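Local coordinates for protein vanadium-dependent haloperoxidase (Zobellia galactanivorans, PDB 4CIT) that probably catalyses the peroxide-dependent oxidation of iodide at a bound vanadate, as a bacterial vanadium iodoperoxidase, at residues A[46-51]-A[64-69]; A[111-116]-A[305-310]; A[115-120]-A[131-136]; A[314-319]-A[380-385]; A[393-396]-A[400-403]. All blocks are in the same frame, centred on the assembly; numbering follows the deposited sequence.

Contact 1. Residues A[46-51]-A[64-69]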
# COMPACT_ATOMS: atom_id res chain seq x y z
N ASP A 46 2.11 10.09 7.90
CA ASP A 46 1.45 11.20 7.21
C ASP A 46 2.46 12.07 6.45
O ASP A 46 2.18 12.45 5.32
CB ASP A 46 0.77 12.15 8.20
CG ASP A 46 -0.53 11.59 8.86
OD1 ASP A 46 -1.08 10.58 8.34
OD2 ASP A 46 -0.95 12.18 9.95
N ARG A 47 3.64 12.35 7.06
CA ARG A 47 4.61 13.16 6.37
C ARG A 47 5.16 12.40 5.15
O ARG A 47 5.36 12.98 4.07
CB ARG A 47 5.76 13.54 7.30
CG ARG A 47 6.85 14.43 6.71
CD ARG A 47 6.37 15.68 6.04
NE ARG A 47 5.64 16.56 6.96
CZ ARG A 47 6.22 17.50 7.72
NH1 ARG A 47 7.54 17.72 7.68
NH2 ARG A 47 5.47 18.27 8.49
N VAL A 48 5.47 11.13 5.31
CA VAL A 48 6.04 10.38 4.17
C VAL A 48 5.02 10.29 3.04
O VAL A 48 5.40 10.35 1.85
CB VAL A 48 6.72 9.06 4.60
CG1 VAL A 48 5.70 8.04 4.74
CG2 VAL A 48 7.81 8.64 3.57
N THR A 49 3.78 10.17 3.41
CA THR A 49 2.69 10.19 2.46
C THR A 49 2.70 11.47 1.62
O THR A 49 2.60 11.46 0.32
CB THR A 49 1.32 9.89 3.13
OG1 THR A 49 1.32 8.55 3.65
CG2 THR A 49 0.22 9.94 2.15
N GLU A 50 2.79 12.57 2.32
CA GLU A 50 2.81 13.89 1.65
C GLU A 50 4.03 14.04 0.74
O GLU A 50 3.90 14.48 -0.41
CB GLU A 50 2.83 15.00 2.69
CG GLU A 50 1.56 15.08 3.49
CD GLU A 50 1.78 15.76 4.86
OE1 GLU A 50 2.87 16.30 5.13
OE2 GLU A 50 0.85 15.74 5.71
N ILE A 51 5.17 13.56 1.20
CA ILE A 51 6.39 13.65 0.42
C ILE A 51 6.31 12.80 -0.85
O ILE A 51 6.79 13.19 -1.92
CB ILE A 51 7.61 13.28 1.25
CG1 ILE A 51 7.68 14.24 2.47
CG2 ILE A 51 8.89 13.23 0.36
CD1 ILE A 51 8.84 13.87 3.43
N ARG A 64 6.61 -0.11 -0.91
CA ARG A 64 7.92 -0.47 -0.39
C ARG A 64 8.35 0.60 0.68
O ARG A 64 8.92 0.32 1.72
CB ARG A 64 8.90 -0.52 -1.55
CG ARG A 64 10.35 -0.78 -1.18
CD ARG A 64 11.27 -0.98 -2.42
NE ARG A 64 12.63 -1.25 -2.01
CZ ARG A 64 13.59 -0.41 -1.74
NH1 ARG A 64 13.40 0.91 -1.82
NH2 ARG A 64 14.75 -0.89 -1.40
N ILE A 65 8.04 1.86 0.40
CA ILE A 65 8.29 3.02 1.32
C ILE A 65 7.55 2.88 2.65
O ILE A 65 8.09 3.18 3.69
CB ILE A 65 7.93 4.32 0.60
CG1 ILE A 65 8.92 4.51 -0.58
CG2 ILE A 65 8.09 5.49 1.57
CD1 ILE A 65 8.54 5.65 -1.51
N PHE A 66 6.31 2.36 2.65
CA PHE A 66 5.56 2.12 3.87
C PHE A 66 6.08 0.92 4.66
O PHE A 66 6.14 1.00 5.87
CB PHE A 66 4.07 1.89 3.57
CG PHE A 66 3.36 3.14 3.20
CD1 PHE A 66 3.35 4.22 4.04
CD2 PHE A 66 2.62 3.19 2.05
CE1 PHE A 66 2.67 5.36 3.70
CE2 PHE A 66 1.96 4.34 1.66
CZ PHE A 66 1.99 5.44 2.50
N ALA A 67 6.49 -0.15 3.99
CA ALA A 67 6.79 -1.38 4.69
C ALA A 67 8.06 -1.44 5.52
O ALA A 67 8.00 -1.83 6.68
CB ALA A 67 6.83 -2.55 3.73
N TYR A 68 9.18 -1.04 4.94
CA TYR A 68 10.44 -1.15 5.62
C TYR A 68 10.54 -0.34 6.95
O TYR A 68 11.04 -0.86 7.95
CB TYR A 68 11.62 -0.80 4.73
CG TYR A 68 11.97 -1.93 3.80
CD1 TYR A 68 12.58 -3.12 4.27
CD2 TYR A 68 11.74 -1.81 2.47
CE1 TYR A 68 12.94 -4.16 3.40
CE2 TYR A 68 12.04 -2.86 1.57
CZ TYR A 68 12.66 -4.01 2.03
OH TYR A 68 13.00 -4.99 1.16
N PRO A 69 10.10 0.90 6.97
CA PRO A 69 10.18 1.63 8.21
C PRO A 69 9.27 1.04 9.32
O PRO A 69 9.65 1.02 10.49
CB PRO A 69 9.73 3.02 7.82
CG PRO A 69 10.08 3.12 6.34
CD PRO A 69 9.62 1.79 5.86
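Val48 and Ile65 meet methyl to methyl, with CG2 of Val48 3.7 Å from CG2 of Ile65. Both side chains leave their helices toward the partner helix. The second apolar contact is looser. CG1 of Val48 lies 4.2 Å from CE1 of Phe66 and approaches the ring obliquely. Val48 has chi1 83°, which turns CG1 to Phe66 while CG2 is left for Ile65. The one polar atom at the interface is OG1 of Thr49. It sits at the ring edge of Phe66, close to the ring plane, 3.4 Å from CZ. This packs an oxygen against the aromatic C-H rim. The hydroxyl has its hydrogen bond with Ile45 O, one turn earlier on its own helix. No hydrogen bond joins the two segments. Ile45 and Met52 also touch Phe66, so residues over about two turns of helix 38-55 border the ring. On the far side of 46-51, Arg47 makes a salt bridge with Glu50, its hydrogen bond weak. The two helix segments run nearly antiparallel at 154°, with axes 11.0 Å apart. A short link joins helices 38-55 and 59-80, and the arrangement is that of an antiparallel helical hairpin with a buried apolar seam.

Contact 2. Residues A[111-116]-A[305-310]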
# COMPACT_ATOMS: atom_id res chain seq x y z
N ALA A 111 12.84 5.04 20.37
CA ALA A 111 13.76 4.41 19.42
C ALA A 111 13.07 3.94 18.17
O ALA A 111 13.56 4.18 17.07
CB ALA A 111 14.53 3.28 20.02
N ALA A 112 11.86 3.39 18.35
CA ALA A 112 11.05 2.87 17.21
C ALA A 112 10.67 4.02 16.28
O ALA A 112 10.74 3.84 15.06
CB ALA A 112 9.84 2.14 17.72
N VAL A 113 10.22 5.17 16.82
CA VAL A 113 9.89 6.35 15.99
C VAL A 113 11.12 6.88 15.26
O VAL A 113 11.06 7.22 14.09
CB VAL A 113 9.13 7.48 16.73
CG1 VAL A 113 8.84 8.59 15.74
CG2 VAL A 113 7.85 6.85 17.33
N VAL A 114 12.25 6.88 15.92
CA VAL A 114 13.50 7.36 15.32
C VAL A 114 13.86 6.47 14.16
O VAL A 114 14.19 6.94 13.08
CB VAL A 114 14.65 7.33 16.40
CG1 VAL A 114 16.03 7.35 15.76
CG2 VAL A 114 14.60 8.55 17.32
N ALA A 115 13.79 5.14 14.38
CA ALA A 115 14.06 4.17 13.25
C ALA A 115 13.11 4.40 12.04
O ALA A 115 13.56 4.42 10.86
CB ALA A 115 13.98 2.76 13.78
N HIS A 116 11.82 4.56 12.35
CA HIS A 116 10.78 4.75 11.32
C HIS A 116 11.11 6.02 10.47
O HIS A 116 11.12 5.98 9.24
CB HIS A 116 9.42 4.84 11.95
CG HIS A 116 8.32 4.81 10.98
ND1 HIS A 116 7.99 5.89 10.20
CD2 HIS A 116 7.47 3.80 10.61
CE1 HIS A 116 7.02 5.53 9.35
NE2 HIS A 116 6.68 4.28 9.61
N SER A 305 -5.98 1.87 20.13
CA SER A 305 -4.91 0.87 20.18
C SER A 305 -3.62 1.56 20.65
O SER A 305 -3.31 2.71 20.23
CB SER A 305 -4.66 0.34 18.77
OG SER A 305 -5.81 -0.39 18.33
N ASP A 306 -2.92 0.85 21.54
CA ASP A 306 -1.69 1.40 22.09
C ASP A 306 -0.52 1.39 21.02
O ASP A 306 -0.71 0.97 19.88
CB ASP A 306 -1.33 0.77 23.44
CG ASP A 306 -0.88 -0.66 23.34
OD1 ASP A 306 -0.59 -1.17 22.24
OD2 ASP A 306 -0.81 -1.34 24.43
N PHE A 307 0.64 1.89 21.38
CA PHE A 307 1.74 2.01 20.43
C PHE A 307 2.04 0.68 19.79
O PHE A 307 2.22 0.58 18.55
CB PHE A 307 2.97 2.54 21.14
CG PHE A 307 4.08 2.87 20.18
CD1 PHE A 307 5.07 1.91 19.81
CD2 PHE A 307 4.20 4.15 19.63
CE1 PHE A 307 6.10 2.23 18.98
CE2 PHE A 307 5.27 4.48 18.81
CZ PHE A 307 6.16 3.51 18.40
N ALA A 308 2.25 -0.37 20.60
CA ALA A 308 2.60 -1.68 20.09
C ALA A 308 1.53 -2.33 19.22
O ALA A 308 1.89 -2.89 18.18
CB ALA A 308 3.03 -2.64 21.19
N LYS A 309 0.27 -2.22 19.61
CA LYS A 309 -0.84 -2.80 18.83
C LYS A 309 -0.98 -2.03 17.50
O LYS A 309 -1.16 -2.63 16.46
CB LYS A 309 -2.11 -2.73 19.61
CG LYS A 309 -3.38 -3.15 18.89
CD LYS A 309 -3.34 -4.55 18.45
CE LYS A 309 -4.75 -4.96 17.93
NZ LYS A 309 -5.83 -4.98 18.98
N THR A 310 -0.84 -0.75 17.58
CA THR A 310 -0.87 0.10 16.34
C THR A 310 0.22 -0.35 15.37
O THR A 310 -0.03 -0.53 14.17
CB THR A 310 -0.72 1.58 16.66
OG1 THR A 310 -1.81 1.98 17.44
CG2 THR A 310 -0.69 2.47 15.38
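This is a small, buried, purely apolar contact between two helices far apart in sequence. Phe307, at the start of helix 307-335, reaches the side of helix 108-123. The ring meets its partners with its edge. CB of Ala112 is 3.9 Å from CE1 of Phe307. CG2 of Val113 is 3.8 Å from CE2 of the same ring. Both methyl groups lie near the ring plane, and both also approach CZ, so the far end of the ring points between them. Phe307 has CG anti to the backbone N (chi1 -172°), which extends the ring from its helix toward 111-116. Ile36 also touches the ring. Ala112 packs in addition on Ala73 of helix 59-80, so three helices come together here. The fold is a largely helical bundle, and this contact ties its N-terminal helices to the long helix 307-335, most of which falls in the PAP2 family region. The start of that helix is capped. Asp306 is the N-cap, and its OD1 accepts from Lys309 N at 3.0 Å with an N-H...O angle of 166°. Its carbonyl oxygen receives both Thr310 N and Thr310 OG1, the hydroxyl from above the carbonyl plane. Replacing Phe307 with an alanine would probably leave Ala112 and Val113 without this aromatic partner and open a gap between the two helices. Thr310 OG1 has a further hydrogen bond with Arg301, near the end of helix 288-302.

Contact 3. Residues A[115-120]-A[131-136]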
# COMPACT_ATOMS: atom_id res chain seq x y z
N ALA A 115 13.79 5.14 14.38
CA ALA A 115 14.06 4.17 13.25
C ALA A 115 13.11 4.40 12.04
O ALA A 115 13.56 4.42 10.86
CB ALA A 115 13.98 2.76 13.78
N HIS A 116 11.82 4.56 12.35
CA HIS A 116 10.78 4.75 11.32
C HIS A 116 11.11 6.02 10.47
O HIS A 116 11.12 5.98 9.24
CB HIS A 116 9.42 4.84 11.95
CG HIS A 116 8.32 4.81 10.98
ND1 HIS A 116 7.99 5.89 10.20
CD2 HIS A 116 7.47 3.80 10.61
CE1 HIS A 116 7.02 5.53 9.35
NE2 HIS A 116 6.68 4.28 9.61
N MET A 117 11.40 7.14 11.17
CA MET A 117 11.69 8.36 10.45
C MET A 117 12.95 8.26 9.65
O MET A 117 13.02 8.75 8.53
CB MET A 117 11.75 9.56 11.41
CG MET A 117 10.47 9.86 12.09
SD MET A 117 10.35 11.43 13.07
CE MET A 117 11.54 11.01 14.36
N GLU A 118 13.99 7.65 10.22
CA GLU A 118 15.25 7.59 9.49
C GLU A 118 15.12 6.75 8.20
O GLU A 118 15.55 7.15 7.13
CB GLU A 118 16.33 6.85 10.38
CG GLU A 118 17.61 6.42 9.69
CD GLU A 118 18.43 7.52 9.06
OE1 GLU A 118 18.23 8.70 9.35
OE2 GLU A 118 19.19 7.21 8.10
N LEU A 119 14.44 5.58 8.27
CA LEU A 119 14.25 4.78 7.05
C LEU A 119 13.30 5.44 6.07
O LEU A 119 13.56 5.39 4.86
CB LEU A 119 13.80 3.36 7.36
CG LEU A 119 14.90 2.64 8.10
CD1 LEU A 119 14.42 1.30 8.38
CD2 LEU A 119 16.16 2.47 7.28
N SER A 120 12.26 6.06 6.58
CA SER A 120 11.35 6.81 5.73
C SER A 120 12.14 7.89 4.90
O SER A 120 11.97 8.01 3.71
CB SER A 120 10.28 7.44 6.49
OG SER A 120 9.39 6.49 7.02
N GLU A 131 13.35 15.42 7.46
CA GLU A 131 14.25 15.95 8.48
C GLU A 131 13.57 17.08 9.27
O GLU A 131 13.85 17.24 10.44
CB GLU A 131 15.55 16.44 7.85
CG GLU A 131 16.41 15.30 7.37
CD GLU A 131 17.54 15.78 6.43
OE1 GLU A 131 17.54 16.94 5.92
OE2 GLU A 131 18.40 14.97 6.18
N SER A 132 12.69 17.89 8.65
CA SER A 132 12.01 18.95 9.37
C SER A 132 11.08 18.39 10.44
O SER A 132 11.03 18.93 11.57
CB SER A 132 11.25 19.97 8.45
OG SER A 132 10.37 19.17 7.67
N LEU A 133 10.38 17.31 10.13
CA LEU A 133 9.45 16.73 11.08
C LEU A 133 10.29 16.13 12.23
O LEU A 133 10.01 16.37 13.42
CB LEU A 133 8.70 15.56 10.46
CG LEU A 133 7.88 14.70 11.46
CD1 LEU A 133 6.77 15.53 12.04
CD2 LEU A 133 7.32 13.44 10.80
N ARG A 134 11.30 15.37 11.85
CA ARG A 134 12.20 14.73 12.81
C ARG A 134 12.82 15.78 13.75
O ARG A 134 12.84 15.62 15.01
CB ARG A 134 13.34 14.07 12.07
CG ARG A 134 14.35 13.43 12.95
CD ARG A 134 15.57 13.07 12.11
NE ARG A 134 16.32 14.26 11.76
CZ ARG A 134 17.33 14.28 10.88
NH1 ARG A 134 17.74 13.17 10.24
NH2 ARG A 134 17.90 15.44 10.56
N ASP A 135 13.38 16.86 13.17
CA ASP A 135 14.12 17.83 14.01
C ASP A 135 13.21 18.56 15.03
O ASP A 135 13.63 18.92 16.11
CB ASP A 135 14.91 18.80 13.10
CG ASP A 135 16.05 18.11 12.35
OD1 ASP A 135 16.50 16.98 12.72
OD2 ASP A 135 16.56 18.79 11.40
N SER A 136 11.92 18.71 14.69
CA SER A 136 11.02 19.37 15.53
C SER A 136 10.65 18.52 16.72
O SER A 136 10.52 19.04 17.81
CB SER A 136 9.79 19.85 14.74
OG SER A 136 9.00 18.66 14.54
O HOH W 1 17.12 10.34 10.97
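Segments 115-120 and 131-136 are both helical. They come closest at Met117 and Arg134, whose CA atoms are 6.8 Å apart. Their helices, 108-123 and 128-144, follow each other across a short loop and run in broadly opposed directions, as a helix-loop-helix pair. At this spacing Met117 reaches the backbone of the other helix. Its SD lies 3.8 Å from CA of Arg134. The chain bends at chi3 (-66°), and CE comes to 4.0 Å from CG of Arg134. The two side chains cross at a slant, the thioether lying against the aliphatic root of the arginine. Leu133 adds a looser contact, with its CD2 4.3 Å from SD of Met117. Met130 and Leu137 of the same helix also touch Met117.

The polar end of Arg134 is held on its own helix. NE and NH2 both donate to OD1 of Asp135, NE at 2.9 Å, a side-on grip on one oxygen from one face of the carboxylate. CG of Glu131 lies over one face of the guanidinium, offset toward its rim. NH1 donates to water 1 at 3.0 Å, and the water in turn donates to OE1 of Glu118. Glu118 also forms salt bridges with Lys121 and Arg122. An alanine in place of Arg134 would probably take away the CG that packs on the Met117 methyl, leave Asp135 without this salt-bridge partner and break the water link to Glu118. The helices thus join by one thioether packed on apolar groups, and the water beside it is likely to soften any attraction between Glu118 and Arg134.

Contact 4. Residues A[314-319]-A[380-385]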
# COMPACT_ATOMS: atom_id res chain seq x y z
N TYR A 314 -0.05 -1.88 11.56
CA TYR A 314 0.52 -1.24 10.40
C TYR A 314 1.57 -2.11 9.70
O TYR A 314 1.71 -2.11 8.48
CB TYR A 314 1.17 0.11 10.72
CG TYR A 314 0.30 1.15 11.29
CD1 TYR A 314 -1.05 1.02 11.36
CD2 TYR A 314 0.84 2.34 11.70
CE1 TYR A 314 -1.84 2.06 11.86
CE2 TYR A 314 0.07 3.40 12.17
CZ TYR A 314 -1.30 3.21 12.29
OH TYR A 314 -2.10 4.19 12.87
N THR A 315 2.33 -2.88 10.48
CA THR A 315 3.32 -3.73 9.93
C THR A 315 2.78 -4.89 9.20
O THR A 315 3.18 -5.16 8.04
CB THR A 315 4.30 -4.16 11.04
OG1 THR A 315 4.84 -2.96 11.63
CG2 THR A 315 5.45 -4.92 10.42
N LYS A 316 1.79 -5.55 9.79
CA LYS A 316 1.19 -6.69 9.10
C LYS A 316 0.50 -6.18 7.77
O LYS A 316 0.65 -6.85 6.73
CB LYS A 316 0.25 -7.44 10.03
CG LYS A 316 -0.06 -8.83 9.55
CD LYS A 316 -1.03 -9.61 10.45
CE LYS A 316 -0.61 -9.83 11.85
NZ LYS A 316 -1.40 -10.92 12.55
N ALA A 317 -0.15 -5.06 7.83
CA ALA A 317 -0.86 -4.48 6.64
C ALA A 317 0.10 -4.04 5.54
O ALA A 317 -0.08 -4.39 4.33
CB ALA A 317 -1.80 -3.37 7.00
N SER A 318 1.18 -3.35 5.94
CA SER A 318 2.10 -2.83 4.97
C SER A 318 2.91 -3.95 4.32
O SER A 318 3.19 -3.88 3.12
CB SER A 318 2.93 -1.68 5.50
OG SER A 318 3.78 -2.12 6.54
N VAL A 319 3.36 -4.94 5.09
CA VAL A 319 4.01 -6.09 4.50
C VAL A 319 3.13 -6.86 3.50
O VAL A 319 3.52 -7.15 2.37
CB VAL A 319 4.57 -7.00 5.59
CG1 VAL A 319 5.02 -8.29 5.01
CG2 VAL A 319 5.71 -6.27 6.31
N THR A 380 -9.19 -7.17 8.70
CA THR A 380 -10.25 -8.01 9.28
C THR A 380 -9.69 -8.96 10.34
O THR A 380 -10.27 -9.17 11.39
CB THR A 380 -10.99 -8.75 8.21
OG1 THR A 380 -11.51 -7.76 7.28
CG2 THR A 380 -12.13 -9.64 8.81
N GLU A 381 -8.53 -9.52 10.10
CA GLU A 381 -7.90 -10.42 11.03
C GLU A 381 -7.45 -9.65 12.28
O GLU A 381 -7.65 -10.16 13.38
CB GLU A 381 -6.68 -11.10 10.46
CG GLU A 381 -6.05 -12.19 11.37
CD GLU A 381 -5.07 -11.69 12.45
OE1 GLU A 381 -4.19 -10.83 12.17
OE2 GLU A 381 -5.19 -12.18 13.64
N VAL A 382 -6.94 -8.45 12.13
CA VAL A 382 -6.47 -7.67 13.31
C VAL A 382 -7.57 -7.06 14.13
O VAL A 382 -7.56 -7.19 15.40
CB VAL A 382 -5.43 -6.60 12.88
CG1 VAL A 382 -5.08 -5.59 13.99
CG2 VAL A 382 -4.24 -7.25 12.32
N PHE A 383 -8.54 -6.41 13.48
CA PHE A 383 -9.54 -5.57 14.11
C PHE A 383 -10.96 -6.15 14.09
O PHE A 383 -11.84 -5.68 14.81
CB PHE A 383 -9.59 -4.20 13.49
CG PHE A 383 -8.35 -3.40 13.69
CD1 PHE A 383 -8.03 -2.94 14.96
CD2 PHE A 383 -7.54 -3.08 12.62
CE1 PHE A 383 -6.91 -2.10 15.16
CE2 PHE A 383 -6.36 -2.33 12.84
CZ PHE A 383 -6.11 -1.81 14.10
N GLY A 384 -11.15 -7.18 13.28
CA GLY A 384 -12.42 -7.96 13.27
C GLY A 384 -13.25 -7.61 12.04
O GLY A 384 -12.95 -6.66 11.28
N ASP A 385 -14.23 -8.49 11.77
CA ASP A 385 -15.25 -8.31 10.73
C ASP A 385 -16.28 -7.43 11.24
O ASP A 385 -16.36 -7.18 12.43
CB ASP A 385 -15.83 -9.66 10.23
CG ASP A 385 -16.53 -9.56 8.81
OD1 ASP A 385 -16.37 -8.55 8.06
OD2 ASP A 385 -17.24 -10.55 8.48
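Lys316 and Glu381 form the close part of this contact, a salt bridge with NZ of Lys316 2.8 Å from OE1 of Glu381. The ammonium comes from above the carboxylate plane, 39° out of it. OE2 of Glu381 is farther off, so one oxygen takes the bond. The two side chains cross at about a right angle. Lys316 bends at chi3 (-60°) and Glu381 at chi2 (-84°), and these turns bring the charged ends together. The CE methylene of Lys316 also passes OE1 of Glu381, at 3.7 Å. Both residues sit on helices of the PAP2 region: Lys316 on helix 307-335, Glu381 near the end of helix 367-383. The salt bridge links these two helices just before the second one ends at Phe383; Gly384, with positive phi, follows. The apolar side is slack by comparison. CG2 of Val382 is 4.4 Å from CD of Lys316, a loose touch. Val382 finds more packing on Phe312 and Ala313, farther back along helix 307-335. Its CG1 also lies over the centre of the Phe383 ring, 3.6 Å above the plane. Glu381 is on the solvent side, whereas Lys316 is largely buried.

Contact 5. Residues A[393-396]-A[400-403]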
# COMPACT_ATOMS: atom_id res chain seq x y z
N THR A 393 -9.96 9.67 4.69
CA THR A 393 -8.61 9.71 4.18
C THR A 393 -8.43 10.62 2.99
O THR A 393 -7.32 11.14 2.81
CB THR A 393 -8.09 8.31 3.77
OG1 THR A 393 -8.92 7.75 2.74
CG2 THR A 393 -8.09 7.39 4.94
N GLU A 394 -9.48 10.83 2.21
CA GLU A 394 -9.49 11.57 0.98
C GLU A 394 -9.93 13.01 1.18
O GLU A 394 -9.82 13.81 0.25
CB GLU A 394 -10.42 10.89 -0.04
CG GLU A 394 -10.08 9.43 -0.43
CD GLU A 394 -8.80 9.29 -1.32
OE1 GLU A 394 -8.47 10.24 -2.06
OE2 GLU A 394 -8.20 8.21 -1.43
N VAL A 395 -10.35 13.38 2.41
CA VAL A 395 -10.71 14.75 2.67
C VAL A 395 -9.62 15.74 2.30
O VAL A 395 -9.91 16.75 1.75
CB VAL A 395 -11.25 14.94 4.10
CG1 VAL A 395 -11.51 16.40 4.46
CG2 VAL A 395 -12.56 14.18 4.29
N PRO A 396 -8.36 15.52 2.65
CA PRO A 396 -7.35 16.50 2.20
C PRO A 396 -7.05 16.53 0.71
O PRO A 396 -6.22 17.39 0.27
CB PRO A 396 -6.06 15.98 2.86
CG PRO A 396 -6.54 15.18 3.99
CD PRO A 396 -7.75 14.48 3.50
N PRO A 400 -15.21 13.93 -0.17
CA PRO A 400 -15.97 13.83 1.03
C PRO A 400 -15.58 12.58 1.84
O PRO A 400 -14.71 11.80 1.41
CB PRO A 400 -17.41 13.63 0.57
CG PRO A 400 -17.25 13.09 -0.84
CD PRO A 400 -15.93 13.46 -1.37
N ILE A 401 -16.24 12.43 2.99
CA ILE A 401 -16.12 11.21 3.82
C ILE A 401 -17.06 10.18 3.20
O ILE A 401 -18.20 10.45 2.85
CB ILE A 401 -16.52 11.48 5.29
CG1 ILE A 401 -15.54 12.49 5.89
CG2 ILE A 401 -16.61 10.24 6.18
CD1 ILE A 401 -15.94 13.04 7.23
N ARG A 402 -16.65 8.94 3.18
CA ARG A 402 -17.58 7.82 2.90
C ARG A 402 -17.51 6.84 4.04
O ARG A 402 -16.42 6.70 4.65
CB ARG A 402 -17.29 7.11 1.55
CG ARG A 402 -17.41 7.96 0.29
CD ARG A 402 -17.25 7.18 -1.01
NE ARG A 402 -18.16 6.08 -1.20
CZ ARG A 402 -19.46 6.22 -1.55
NH1 ARG A 402 -19.98 7.43 -1.83
NH2 ARG A 402 -20.24 5.16 -1.68
N SER A 403 -18.65 6.24 4.38
CA SER A 403 -18.79 5.36 5.56
C SER A 403 -18.88 3.93 5.09
O SER A 403 -19.44 3.68 4.03
CB SER A 403 -20.02 5.80 6.33
OG SER A 403 -19.68 7.12 6.90
O HOH W 2 -12.46 10.77 2.67
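The long loop that joins strands 389-391 and 402-404 of a two-stranded antiparallel hairpin, in the PAP2 region, brings Val395 against Pro400 and Ile401. CG2 of Val395 is 3.8 Å from CG1 of Ile401, a touch between two branched side chains. The same CG2 of Val395 lies 4.2 Å from C of Pro400. Val395 has CG1 anti to the backbone N (chi1 174°), which leaves CG2 on the side of Ile401. The backbones approach most closely at Val395 and Pro400, with CA atoms 5.6 Å apart. No direct hydrogen bond joins the segments. Water 2 bridges them instead, accepting from N of Glu394 at 3.0 Å and donating to O of Pro400 at 2.8 Å. Beyond the loop, Arg402 shares backbone hydrogen bonds with Asp391, as strand partners do. Its side chain forms salt bridges with Glu413 and Glu258, which tie the hairpin to the neighbouring helices. Val395, Pro400 and Ile401 are all exposed. The two arms of the loop are therefore joined near its tip by one small apolar touch and a bridging water, which supplies the polar link that the backbones lack at this point.

Overall arrangement
Contacts 1 and 2 are buried and mainly apolar, with one threonine hydroxyl in contact 1. Contacts 3 and 4 are partly buried and add charge, through a water in contact 3 and by a direct salt bridge in contact 4. Contact 5 is at the surface and again uses a water. Contacts 2 and 3 share helix 108-123, overlapping at Ala115 and His116. Contacts 2 and 4 share helix 307-335. Contact 1 touches both contact 2 and contact 3: Pro69 packs on His116, and Arg47 on Ser132 and Leu133. It also meets contact 4, where Ala67 packs on Ser318. Contact 5 stands apart, its centre about 20 Å from that of contact 1, and touches none of the others.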